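Side-chain contacts in phosphodiesterase (Trypanosoma brucei brucei, PDB 5H2Q), which is an all-helical phosphodiesterase of the HD superfamily, modelled with a zinc ion, a magnesium ion and a tetrahydrophthalazinone ligand: residues Ser145-Gly148 and Ile149-Ser152; Glu209-Glu212 and Lys213-Leu217; Val246-Pro249 and Phe250-Arg254; Gly296-Phe300 and Val301-Phe305. All blocks are in the same frame, centred on the assembly; numbering follows the deposited sequence.

Interaction 1: Ser145-Gly148 and Ile149-Ser152; sequences SPLG and ILSS
The flat groups joining Leu147 to Ser151 and Pro146 to Leu150 are peptide carbonyls, as no aromatic ring takes part. Ser151 N stands above the carbonyl plane of Leu147, 36° out of it, at 3.1 Å from Leu147 O. Leu150 N meets Pro146 O at 3.0 Å, tilted less far from its plane. Ser145 O and Gly148 O receive the amides of Ile149 and Ser152. Beside these bonds the leucines pair off: Leu147 and Leu150 run side by side in the same direction, their CD2 methyls 4.1 Å apart. With CG anti to the backbone N (chi1 177°), Leu150 carries CD2 alongside Leu147; Leu150 CB sits 3.4 Å from Pro146 O. Ile149 CG1 lies 3.6 Å from Ser145 O, the acceptor of its own amide. Ser151 OG is hydrogen-bonded to Asn156 O. Ser145 is the N-cap residue, but its hydroxyl makes no capping bond; it is hydrogen-bonded to Thr143 OG1. Leu147 also packs on Tyr140 of helix 137-142 and on Val159 and His163 of helix 159-172. The arrangement is the opening of a short alpha helix, 146-154, with proline, which has no N-H to offer, in its first turn.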
loop_
_atom_site.group_PDB
_atom_site.type_symbol
_atom_site.label_atom_id
_atom_site.label_comp_id
_atom_site.label_asym_id
_atom_site.label_seq_id
_atom_site.Cartn_x
_atom_site.Cartn_y
_atom_site.Cartn_z
ATOM N N SER A 145 14.039 -6.945 19.358
ATOM C CA SER A 145 13.082 -5.938 19.790
ATOM C C SER A 145 11.741 -6.601 20.217
ATOM O O SER A 145 11.407 -7.659 19.697
ATOM C CB SER A 145 12.874 -4.894 18.698
ATOM O OG SER A 145 14.004 -4.041 18.546
ATOM N N PRO A 146 10.989 -6.008 21.176
ATOM C CA PRO A 146 9.712 -6.599 21.616
ATOM C C PRO A 146 8.790 -7.136 20.516
ATOM O O PRO A 146 8.251 -8.229 20.696
ATOM C CB PRO A 146 9.067 -5.456 22.393
ATOM C CG PRO A 146 10.252 -4.772 23.032
ATOM C CD PRO A 146 11.284 -4.768 21.933
ATOM N N LEU A 147 8.598 -6.405 19.390
ATOM C CA LEU A 147 7.752 -6.924 18.308
ATOM C C LEU A 147 8.324 -8.175 17.633
ATOM O O LEU A 147 7.544 -9.018 17.176
ATOM C CB LEU A 147 7.387 -5.867 17.248
ATOM C CG LEU A 147 6.341 -4.802 17.635
ATOM C CD1 LEU A 147 6.154 -3.846 16.495
ATOM C CD2 LEU A 147 5.011 -5.415 18.045
ATOM N N GLY A 148 9.664 -8.294 17.604
ATOM C CA GLY A 148 10.357 -9.455 17.055
ATOM C C GLY A 148 10.181 -10.652 17.965
ATOM O O GLY A 148 9.785 -11.730 17.514
ATOM N N ILE A 149 10.384 -10.432 19.282
ATOM C CA ILE A 149 10.212 -11.464 20.310
ATOM C C ILE A 149 8.779 -12.009 20.229
ATOM O O ILE A 149 8.582 -13.227 20.144
ATOM C CB ILE A 149 10.560 -10.912 21.722
ATOM C CG1 ILE A 149 12.042 -10.459 21.804
ATOM C CG2 ILE A 149 10.253 -11.984 22.781
ATOM C CD1 ILE A 149 12.461 -9.783 23.098
ATOM N N LEU A 150 7.788 -11.099 20.148
ATOM C CA LEU A 150 6.371 -11.444 20.059
ATOM C C LEU A 150 6.110 -12.317 18.826
ATOM O O LEU A 150 5.493 -13.378 18.940
ATOM C CB LEU A 150 5.545 -10.143 20.022
ATOM C CG LEU A 150 4.021 -10.215 19.850
ATOM C CD1 LEU A 150 3.381 -10.993 20.958
ATOM C CD2 LEU A 150 3.429 -8.811 19.757
ATOM N N SER A 151 6.676 -11.915 17.668
ATOM C CA SER A 151 6.564 -12.641 16.407
ATOM C C SER A 151 7.134 -14.070 16.529
ATOM O O SER A 151 6.443 -15.039 16.199
ATOM C CB SER A 151 7.239 -11.841 15.295
ATOM O OG SER A 151 8.079 -12.621 14.459
ATOM N N SER A 152 8.372 -14.193 17.049
ATOM C CA SER A 152 9.065 -15.463 17.264
ATOM C C SER A 152 8.252 -16.404 18.156
ATOM O O SER A 152 8.027 -17.549 17.764
ATOM C CB SER A 152 10.445 -15.225 17.883
ATOM O OG SER A 152 11.287 -14.513 16.992
#

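Interaction 2: Glu209-Glu212 and Lys213-Leu217; sequences EFLE and KYLEL
Leu211 and Leu215, one helical turn apart, lie aslant each other, with Leu211 CD1 3.8 Å from Leu215 CD1. Their first torsions differ: Leu211 has CG anti to its backbone N (chi1 175°), whereas Leu215 has CG beside its own N (chi1 -62°) and so leans back over the preceding turn. There Leu215 CG comes within 3.3 Å of Leu211 O, the same oxygen that accepts Leu215 N at 3.1 Å. Glu212 approaches from the other flank at a slant; its chain bends at chi2 and brings OE2 to 3.6 Å from Leu215 CD1. The methyl thus touches both a leucine branch and a carboxylate, whose OE1 forms a long, weak ion pair with Lys308. Leu211 to Leu215 is an i to i+4 pair and Glu212 to Leu215 an i to i+3 pair, on an amphipathic alpha helix, 207-217: Leu211 and Leu215 face helix 290-312, Phe210 and Tyr214 lean on helix 227-242, and Glu209, Glu212, Lys213 and Glu216 are exposed. Lys213 is fully extended and stands out from the helix; only its base touches residues 209-212, with Lys213 CB 3.3 Å from Glu209 O. Its ammonium does not join the carboxylate one turn back, since Lys213 NZ and Glu209 OE2 are 6.5 Å apart. Glu209 makes a salt bridge to Arg206 instead. Tyr214 CB rests 3.5 Å from Phe210 O, while the ring leads away toward Thr233 and Val236.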
loop_
_atom_site.group_PDB
_atom_site.type_symbol
_atom_site.label_atom_id
_atom_site.label_comp_id
_atom_site.label_asym_id
_atom_site.label_seq_id
_atom_site.Cartn_x
_atom_site.Cartn_y
_atom_site.Cartn_z
ATOM N N GLU A 209 6.227 -16.466 -3.291
ATOM C CA GLU A 209 5.200 -17.393 -2.830
ATOM C C GLU A 209 3.818 -16.914 -3.348
ATOM O O GLU A 209 3.173 -17.637 -4.111
ATOM C CB GLU A 209 5.225 -17.495 -1.311
ATOM C CG GLU A 209 4.234 -18.480 -0.743
ATOM C CD GLU A 209 3.974 -18.314 0.737
ATOM O OE1 GLU A 209 4.869 -17.819 1.462
ATOM O OE2 GLU A 209 2.885 -18.737 1.180
ATOM N N PHE A 210 3.403 -15.674 -2.987
ATOM C CA PHE A 210 2.124 -15.145 -3.486
ATOM C C PHE A 210 2.046 -15.030 -4.990
ATOM O O PHE A 210 0.999 -15.376 -5.549
ATOM C CB PHE A 210 1.790 -13.807 -2.836
ATOM C CG PHE A 210 1.287 -14.032 -1.444
ATOM C CD1 PHE A 210 -0.055 -14.325 -1.209
ATOM C CD2 PHE A 210 2.149 -13.943 -0.355
ATOM C CE1 PHE A 210 -0.524 -14.535 0.093
ATOM C CE2 PHE A 210 1.676 -14.139 0.944
ATOM C CZ PHE A 210 0.346 -14.443 1.160
ATOM N N LEU A 211 3.125 -14.528 -5.646
ATOM C CA LEU A 211 3.183 -14.369 -7.098
ATOM C C LEU A 211 3.008 -15.710 -7.825
ATOM O O LEU A 211 2.160 -15.806 -8.703
ATOM C CB LEU A 211 4.462 -13.641 -7.588
ATOM C CG LEU A 211 4.647 -13.544 -9.138
ATOM C CD1 LEU A 211 3.482 -12.789 -9.800
ATOM C CD2 LEU A 211 5.967 -12.909 -9.515
ATOM N N GLU A 212 3.796 -16.724 -7.463
ATOM C CA GLU A 212 3.697 -18.013 -8.150
ATOM C C GLU A 212 2.383 -18.752 -7.817
ATOM O O GLU A 212 1.830 -19.395 -8.716
ATOM C CB GLU A 212 4.957 -18.879 -7.945
ATOM C CG GLU A 212 6.221 -18.265 -8.559
ATOM C CD GLU A 212 6.266 -17.907 -10.037
ATOM O OE1 GLU A 212 6.983 -16.940 -10.385
ATOM O OE2 GLU A 212 5.605 -18.591 -10.852
ATOM N N LYS A 213 1.832 -18.579 -6.584
ATOM C CA LYS A 213 0.545 -19.172 -6.202
ATOM C C LYS A 213 -0.592 -18.605 -7.072
ATOM O O LYS A 213 -1.489 -19.351 -7.481
ATOM C CB LYS A 213 0.238 -18.986 -4.706
ATOM C CG LYS A 213 -0.923 -19.853 -4.224
ATOM C CD LYS A 213 -1.317 -19.625 -2.771
ATOM C CE LYS A 213 -2.618 -20.344 -2.478
ATOM N NZ LYS A 213 -3.085 -20.139 -1.083
ATOM N N TYR A 214 -0.521 -17.306 -7.395
ATOM C CA TYR A 214 -1.508 -16.645 -8.239
ATOM C C TYR A 214 -1.387 -17.150 -9.672
ATOM O O TYR A 214 -2.394 -17.545 -10.260
ATOM C CB TYR A 214 -1.327 -15.115 -8.180
ATOM C CG TYR A 214 -2.141 -14.330 -9.184
ATOM C CD1 TYR A 214 -3.509 -14.122 -8.995
ATOM C CD2 TYR A 214 -1.535 -13.718 -10.277
ATOM C CE1 TYR A 214 -4.260 -13.382 -9.908
ATOM C CE2 TYR A 214 -2.281 -12.999 -11.211
ATOM C CZ TYR A 214 -3.641 -12.814 -11.010
ATOM O OH TYR A 214 -4.371 -12.078 -11.916
ATOM N N LEU A 215 -0.150 -17.150 -10.221
ATOM C CA LEU A 215 0.135 -17.586 -11.590
ATOM C C LEU A 215 -0.271 -19.029 -11.859
ATOM O O LEU A 215 -0.705 -19.319 -12.973
ATOM C CB LEU A 215 1.609 -17.338 -11.973
ATOM C CG LEU A 215 2.106 -15.888 -11.990
ATOM C CD1 LEU A 215 3.618 -15.839 -12.113
ATOM C CD2 LEU A 215 1.456 -15.062 -13.096
ATOM N N GLU A 216 -0.172 -19.916 -10.852
ATOM C CA GLU A 216 -0.583 -21.309 -11.017
ATOM C C GLU A 216 -2.087 -21.468 -11.009
ATOM O O GLU A 216 -2.617 -22.264 -11.793
ATOM C CB GLU A 216 0.088 -22.258 -10.019
ATOM C CG GLU A 216 1.057 -23.210 -10.704
ATOM C CD GLU A 216 0.453 -24.374 -11.465
ATOM O OE1 GLU A 216 0.060 -24.185 -12.639
ATOM O OE2 GLU A 216 0.428 -25.493 -10.906
ATOM N N LEU A 217 -2.792 -20.693 -10.155
ATOM C CA LEU A 217 -4.260 -20.747 -10.137
ATOM C C LEU A 217 -4.795 -20.212 -11.457
ATOM O O LEU A 217 -5.834 -20.684 -11.917
ATOM C CB LEU A 217 -4.890 -20.004 -8.936
ATOM C CG LEU A 217 -4.643 -20.581 -7.533
ATOM C CD1 LEU A 217 -5.224 -19.670 -6.474
ATOM C CD2 LEU A 217 -5.225 -21.993 -7.366
#

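Interaction 3: Val246-Pro249 and Phe250-Arg254; sequences VTKP and FDISR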
loop_
_atom_site.group_PDB
_atom_site.type_symbol
_atom_site.label_atom_id
_atom_site.label_comp_id
_atom_site.label_asym_id
_atom_site.label_seq_id
_atom_site.Cartn_x
_atom_site.Cartn_y
_atom_site.Cartn_z
ATOM N N VAL A 246 7.572 2.290 -9.152
ATOM C CA VAL A 246 8.335 2.182 -10.408
ATOM C C VAL A 246 7.449 2.339 -11.672
ATOM O O VAL A 246 8.004 2.483 -12.764
ATOM C CB VAL A 246 9.187 0.886 -10.459
ATOM C CG1 VAL A 246 10.151 0.830 -9.277
ATOM C CG2 VAL A 246 8.294 -0.349 -10.487
ATOM N N THR A 247 6.084 2.293 -11.523
ATOM C CA THR A 247 5.125 2.369 -12.639
ATOM C C THR A 247 4.661 3.811 -12.926
ATOM O O THR A 247 3.885 4.040 -13.862
ATOM C CB THR A 247 3.892 1.476 -12.355
ATOM O OG1 THR A 247 3.037 2.101 -11.379
ATOM C CG2 THR A 247 4.236 0.042 -11.966
ATOM N N LYS A 248 5.115 4.775 -12.126
ATOM C CA LYS A 248 4.691 6.174 -12.204
ATOM C C LYS A 248 5.511 7.063 -13.158
ATOM O O LYS A 248 6.617 6.649 -13.527
ATOM C CB LYS A 248 4.684 6.776 -10.789
ATOM C CG LYS A 248 3.873 5.975 -9.744
ATOM C CD LYS A 248 2.490 5.542 -10.291
ATOM C CE LYS A 248 1.611 4.878 -9.265
ATOM N NZ LYS A 248 1.172 5.866 -8.240
ATOM N N PRO A 249 5.077 8.321 -13.487
ATOM C CA PRO A 249 5.956 9.205 -14.296
ATOM C C PRO A 249 7.297 9.401 -13.564
ATOM O O PRO A 249 7.331 9.300 -12.331
ATOM C CB PRO A 249 5.169 10.507 -14.395
ATOM C CG PRO A 249 3.721 10.099 -14.182
ATOM C CD PRO A 249 3.806 9.002 -13.150
ATOM N N PHE A 250 8.409 9.611 -14.311
ATOM C CA PHE A 250 9.755 9.640 -13.718
ATOM C C PHE A 250 9.926 10.573 -12.546
ATOM O O PHE A 250 10.454 10.124 -11.534
ATOM C CB PHE A 250 10.864 9.907 -14.756
ATOM C CG PHE A 250 12.246 9.595 -14.208
ATOM C CD1 PHE A 250 12.705 8.284 -14.136
ATOM C CD2 PHE A 250 13.079 10.612 -13.754
ATOM C CE1 PHE A 250 13.971 7.993 -13.606
ATOM C CE2 PHE A 250 14.344 10.323 -13.233
ATOM C CZ PHE A 250 14.784 9.016 -13.165
ATOM N N ASP A 251 9.513 11.836 -12.662
ATOM C CA ASP A 251 9.630 12.811 -11.560
ATOM C C ASP A 251 9.032 12.245 -10.258
ATOM O O ASP A 251 9.526 12.545 -9.167
ATOM C CB ASP A 251 8.912 14.127 -11.931
ATOM C CG ASP A 251 9.151 15.284 -10.974
ATOM O OD1 ASP A 251 10.328 15.591 -10.694
ATOM O OD2 ASP A 251 8.160 15.929 -10.563
ATOM N N ILE A 252 7.948 11.452 -10.382
ATOM C CA ILE A 252 7.256 10.855 -9.240
ATOM C C ILE A 252 8.032 9.643 -8.710
ATOM O O ILE A 252 8.299 9.569 -7.503
ATOM C CB ILE A 252 5.779 10.524 -9.619
ATOM C CG1 ILE A 252 4.975 11.836 -9.794
ATOM C CG2 ILE A 252 5.110 9.617 -8.562
ATOM C CD1 ILE A 252 3.690 11.718 -10.671
ATOM N N SER A 253 8.342 8.689 -9.607
ATOM C CA SER A 253 9.092 7.458 -9.322
ATOM C C SER A 253 10.426 7.797 -8.634
ATOM O O SER A 253 10.770 7.158 -7.636
ATOM C CB SER A 253 9.346 6.689 -10.610
ATOM O OG SER A 253 9.743 5.362 -10.324
ATOM N N ARG A 254 11.123 8.857 -9.118
ATOM C CA ARG A 254 12.383 9.335 -8.531
ATOM C C ARG A 254 12.207 9.833 -7.091
ATOM O O ARG A 254 13.045 9.517 -6.244
ATOM C CB ARG A 254 13.047 10.392 -9.444
ATOM C CG ARG A 254 14.293 11.074 -8.871
ATOM C CD ARG A 254 14.902 12.036 -9.876
ATOM N NE ARG A 254 16.364 12.056 -9.788
ATOM C CZ ARG A 254 17.071 12.986 -9.154
ATOM N NH1 ARG A 254 18.396 12.915 -9.125
ATOM N NH2 ARG A 254 16.460 13.999 -8.550
#
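Ile252 meets Lys248 and Pro249 with a different branch each, a split set by its first torsion: with chi1 at -70°, CG1 stands beside the backbone N and CG2 anti to it. The CG1 arm carries CD1 alongside the pyrrolidine of Pro249, 3.7 Å from Pro249 CD, the two side chains pointing the same way. The CG2 methyl slants across the base of the lysine, 3.6 Å from Lys248 CB. Lys248 itself folds at chi2 and again at chi4, so its chain begins against Ile252 but ends elsewhere, where NZ is hydrogen-bonded to Thr99 and forms a long, weak ion pair with Asp95. Pro249 occupies the N-cap position of helix 250-274, and its carbonyl starts the helical bonding: Ser253 N reaches Pro249 O at 3.0 Å almost straight (173° at the hydrogen), while Ile252 N makes a weak bond to the same oxygen. Ser253 turns its OG back toward the loop, 3.5 Å from Val246 CA, where it is hydrogen-bonded to Asn245 O. The buried hydroxyl therefore ties the first turn to the chain entering it. Asn327 ND2 is hydrogen-bonded to both Val246 O and Lys248 O, fastening this entry to helix 318-334. The same helix receives Phe250, whose ring meets that of Trp331 with planes about 55° apart. The contact thus joins the end of the loop after helix 227-242 to the first turn of helix 250-274, with Val246 turned to helix 290-312 and Phe250 to helix 318-334.

Interaction 4: Gly296-Phe300 and Val301-Phe305; sequences GFIDF and VAAPF. With LLI ((4~{a}~{S},8~{a}~{R})-2-cycloheptyl-4-[4-methoxy-3-[2-(2-oxidanylideneimidazolidin-1-yl)ethoxy]phenyl]-4~{a},5,8,8~{a}-tetrahydrophthalazin-1-one), chain E.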
loop_
_atom_site.group_PDB
_atom_site.type_symbol
_atom_site.label_atom_id
_atom_site.label_comp_id
_atom_site.label_asym_id
_atom_site.label_seq_id
_atom_site.Cartn_x
_atom_site.Cartn_y
_atom_site.Cartn_z
ATOM N N GLY A 296 18.033 -2.616 -10.020
ATOM C CA GLY A 296 18.033 -3.900 -9.326
ATOM C C GLY A 296 16.633 -4.282 -8.892
ATOM O O GLY A 296 16.214 -5.429 -9.065
ATOM N N PHE A 297 15.926 -3.312 -8.295
ATOM C CA PHE A 297 14.550 -3.462 -7.821
ATOM C C PHE A 297 13.611 -3.821 -8.983
ATOM O O PHE A 297 12.862 -4.792 -8.889
ATOM C CB PHE A 297 14.085 -2.191 -7.085
ATOM C CG PHE A 297 12.705 -2.309 -6.473
ATOM C CD1 PHE A 297 12.421 -3.296 -5.532
ATOM C CD2 PHE A 297 11.692 -1.424 -6.830
ATOM C CE1 PHE A 297 11.138 -3.411 -4.977
ATOM C CE2 PHE A 297 10.413 -1.537 -6.272
ATOM C CZ PHE A 297 10.148 -2.529 -5.346
ATOM N N ILE A 298 13.732 -3.111 -10.101
ATOM C CA ILE A 298 12.949 -3.403 -11.307
ATOM C C ILE A 298 13.282 -4.807 -11.885
ATOM O O ILE A 298 12.384 -5.640 -12.034
ATOM C CB ILE A 298 13.115 -2.251 -12.320
ATOM C CG1 ILE A 298 12.360 -1.000 -11.821
ATOM C CG2 ILE A 298 12.650 -2.654 -13.730
ATOM C CD1 ILE A 298 12.796 0.344 -12.389
ATOM N N ASP A 299 14.594 -5.100 -12.117
ATOM C CA ASP A 299 15.011 -6.362 -12.733
ATOM C C ASP A 299 14.643 -7.620 -11.985
ATOM O O ASP A 299 14.162 -8.565 -12.611
ATOM C CB ASP A 299 16.533 -6.357 -12.998
ATOM C CG ASP A 299 16.968 -5.434 -14.125
ATOM O OD1 ASP A 299 16.088 -4.896 -14.831
ATOM O OD2 ASP A 299 18.186 -5.275 -14.321
ATOM N N PHE A 300 14.886 -7.659 -10.676
ATOM C CA PHE A 300 14.652 -8.847 -9.863
ATOM C C PHE A 300 13.314 -8.867 -9.148
ATOM O O PHE A 300 12.920 -9.925 -8.641
ATOM C CB PHE A 300 15.807 -9.042 -8.864
ATOM C CG PHE A 300 17.131 -9.299 -9.546
ATOM C CD1 PHE A 300 17.480 -10.580 -9.962
ATOM C CD2 PHE A 300 18.005 -8.250 -9.825
ATOM C CE1 PHE A 300 18.692 -10.813 -10.624
ATOM C CE2 PHE A 300 19.214 -8.485 -10.495
ATOM C CZ PHE A 300 19.548 -9.765 -10.886
ATOM N N VAL A 301 12.619 -7.714 -9.070
ATOM C CA VAL A 301 11.326 -7.703 -8.382
ATOM C C VAL A 301 10.158 -7.198 -9.278
ATOM O O VAL A 301 9.312 -8.002 -9.664
ATOM C CB VAL A 301 11.360 -6.967 -7.004
ATOM C CG1 VAL A 301 10.005 -7.041 -6.306
ATOM C CG2 VAL A 301 12.445 -7.538 -6.094
ATOM N N ALA A 302 10.102 -5.882 -9.545
ATOM C CA ALA A 302 8.977 -5.191 -10.191
ATOM C C ALA A 302 8.658 -5.627 -11.619
ATOM O O ALA A 302 7.508 -6.005 -11.886
ATOM C CB ALA A 302 9.183 -3.690 -10.137
ATOM N N ALA A 303 9.643 -5.581 -12.535
ATOM C CA ALA A 303 9.418 -5.965 -13.930
ATOM C C ALA A 303 8.893 -7.403 -14.085
ATOM O O ALA A 303 7.811 -7.529 -14.685
ATOM C CB ALA A 303 10.656 -5.711 -14.790
ATOM N N PRO A 304 9.494 -8.477 -13.486
ATOM C CA PRO A 304 8.893 -9.815 -13.632
ATOM C C PRO A 304 7.490 -9.892 -13.037
ATOM O O PRO A 304 6.614 -10.478 -13.649
ATOM C CB PRO A 304 9.873 -10.742 -12.883
ATOM C CG PRO A 304 11.147 -9.982 -12.843
ATOM C CD PRO A 304 10.759 -8.555 -12.724
ATOM N N PHE A 305 7.262 -9.254 -11.868
ATOM C CA PHE A 305 5.941 -9.270 -11.237
ATOM C C PHE A 305 4.842 -8.710 -12.178
ATOM O O PHE A 305 3.841 -9.393 -12.399
ATOM C CB PHE A 305 5.972 -8.505 -9.897
ATOM C CG PHE A 305 4.625 -8.366 -9.230
ATOM C CD1 PHE A 305 4.113 -9.385 -8.443
ATOM C CD2 PHE A 305 3.852 -7.224 -9.424
ATOM C CE1 PHE A 305 2.870 -9.247 -7.809
ATOM C CE2 PHE A 305 2.609 -7.085 -8.792
ATOM C CZ PHE A 305 2.132 -8.094 -7.986
HETATM C C2 LLI E . 12.328 0.173 -3.406
HETATM C C3 LLI E . 11.388 1.194 -3.663
HETATM O O1 LLI E . 13.575 0.347 -3.956
HETATM C C12 LLI E . 9.080 -2.080 -0.282
HETATM C C14 LLI E . 9.371 -2.695 1.110
HETATM C C15 LLI E . 10.185 -3.984 1.041
HETATM C C16 LLI E . 8.144 -2.987 -1.097
HETATM C C17 LLI E . 6.998 -3.530 -0.279
HETATM C C18 LLI E . 8.061 -2.900 1.888
HETATM C C19 LLI E . 7.014 -3.594 1.053
HETATM C C21 LLI E . 12.026 -5.102 -0.239
HETATM C C22 LLI E . 13.516 -4.621 -0.042
HETATM C C23 LLI E . 11.751 -5.722 -1.645
HETATM C C24 LLI E . 14.630 -5.660 -0.191
HETATM C C25 LLI E . 12.584 -6.915 -2.109
HETATM C C26 LLI E . 13.997 -6.575 -2.599
HETATM C C27 LLI E . 15.039 -6.006 -1.622
HETATM C C28 LLI E . 14.555 -0.678 -3.736
HETATM C C29 LLI E . 15.838 -0.193 -4.347
HETATM C C4 LLI E . 12.000 -0.862 -2.541
HETATM C C5 LLI E . 10.149 1.165 -3.031
HETATM C C6 LLI E . 10.756 -0.890 -1.912
HETATM C C7 LLI E . 9.843 0.132 -2.161
HETATM O O8 LLI E . 11.785 2.151 -4.558
HETATM C C9 LLI E . 10.978 3.327 -4.681
HETATM C C10 LLI E . 10.425 -1.997 -0.984
HETATM N N11 LLI E . 11.380 -2.895 -0.811
HETATM N N13 LLI E . 11.142 -3.951 0.029
HETATM O O20 LLI E . 9.998 -4.934 1.784
HETATM N N30 LLI E . 16.553 0.773 -3.497
HETATM C C31 LLI E . 16.704 0.592 -2.051
HETATM C C32 LLI E . 16.798 2.071 -3.856
HETATM C C33 LLI E . 17.458 1.849 -1.634
HETATM N N34 LLI E . 17.312 2.712 -2.795
HETATM O O35 LLI E . 16.619 2.538 -4.973
#
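Phe297 and Val301 meet each other and the ligand LLI, for which both line the pocket. The Phe297 ring offers one face to the phenyl ring of LLI, nearly parallel to it: C2 of LLI stands 3.7 Å above the plane over the ring centre, and Phe297 CE1 lies 3.6 Å from C4 of LLI. Val301 touches the cycloheptyl group, its CG2 3.9 Å from C26 of LLI. Val301 sets its other methyl, CG1, obliquely against the aromatic ring, 4.0 Å from Phe297 CE1, with CG1 anti to the backbone N (chi1 -177°). Behind these side chains the backbone is irregular. Phe297 O accepts two amides from opposite faces of its carbonyl plane, Val301 N at 2.9 Å and Ala302 N at 3.0 Å; the second closes a wider pi-type turn. Ala303 N likewise goes back five residues, to Ile298 O, and Ala303 CB packs on Ile298 CG2. Pro304 has no N-H to continue the pattern; its ring instead brings CG to 3.3 Å from Asp299 O. Here the helix kinks, and the short axes of 296-300 and 301-305 differ in direction by 31°. Further from the ligand, Asp299 makes a salt bridge to Arg328. The polar contacts of LLI lie elsewhere: it is hydrogen-bonded to Gln294, earlier on this helix, and to Thr261. Helix 290-312 thus lies with Ile298 on helix 318-334, Val301 on His207 of helix 207-217, and Phe305 on helix 227-242.

Overall arrangement
Interactions 2, 3 and 4 form a connected group with interaction 4 in the middle. Leu211 CD1 of interaction 2 packs on Phe305 CD1 at 3.7 Å. From interaction 3, Val246 places CG2 3.5 Å from Ala302 CB and CG1 3.7 Å from Phe297 CD2, on the helix that faces LLI. Val246 is itself about 5 Å from the ligand at nearest atoms, whereas the side chain of Phe210 in interaction 2 is about 11 Å away. The side chain of Phe297 is about 10 Å from the zinc ion. Interaction 1 stands apart, its centre about 30 Å from that of interaction 4, with Leu147 about 12 Å from the magnesium ion.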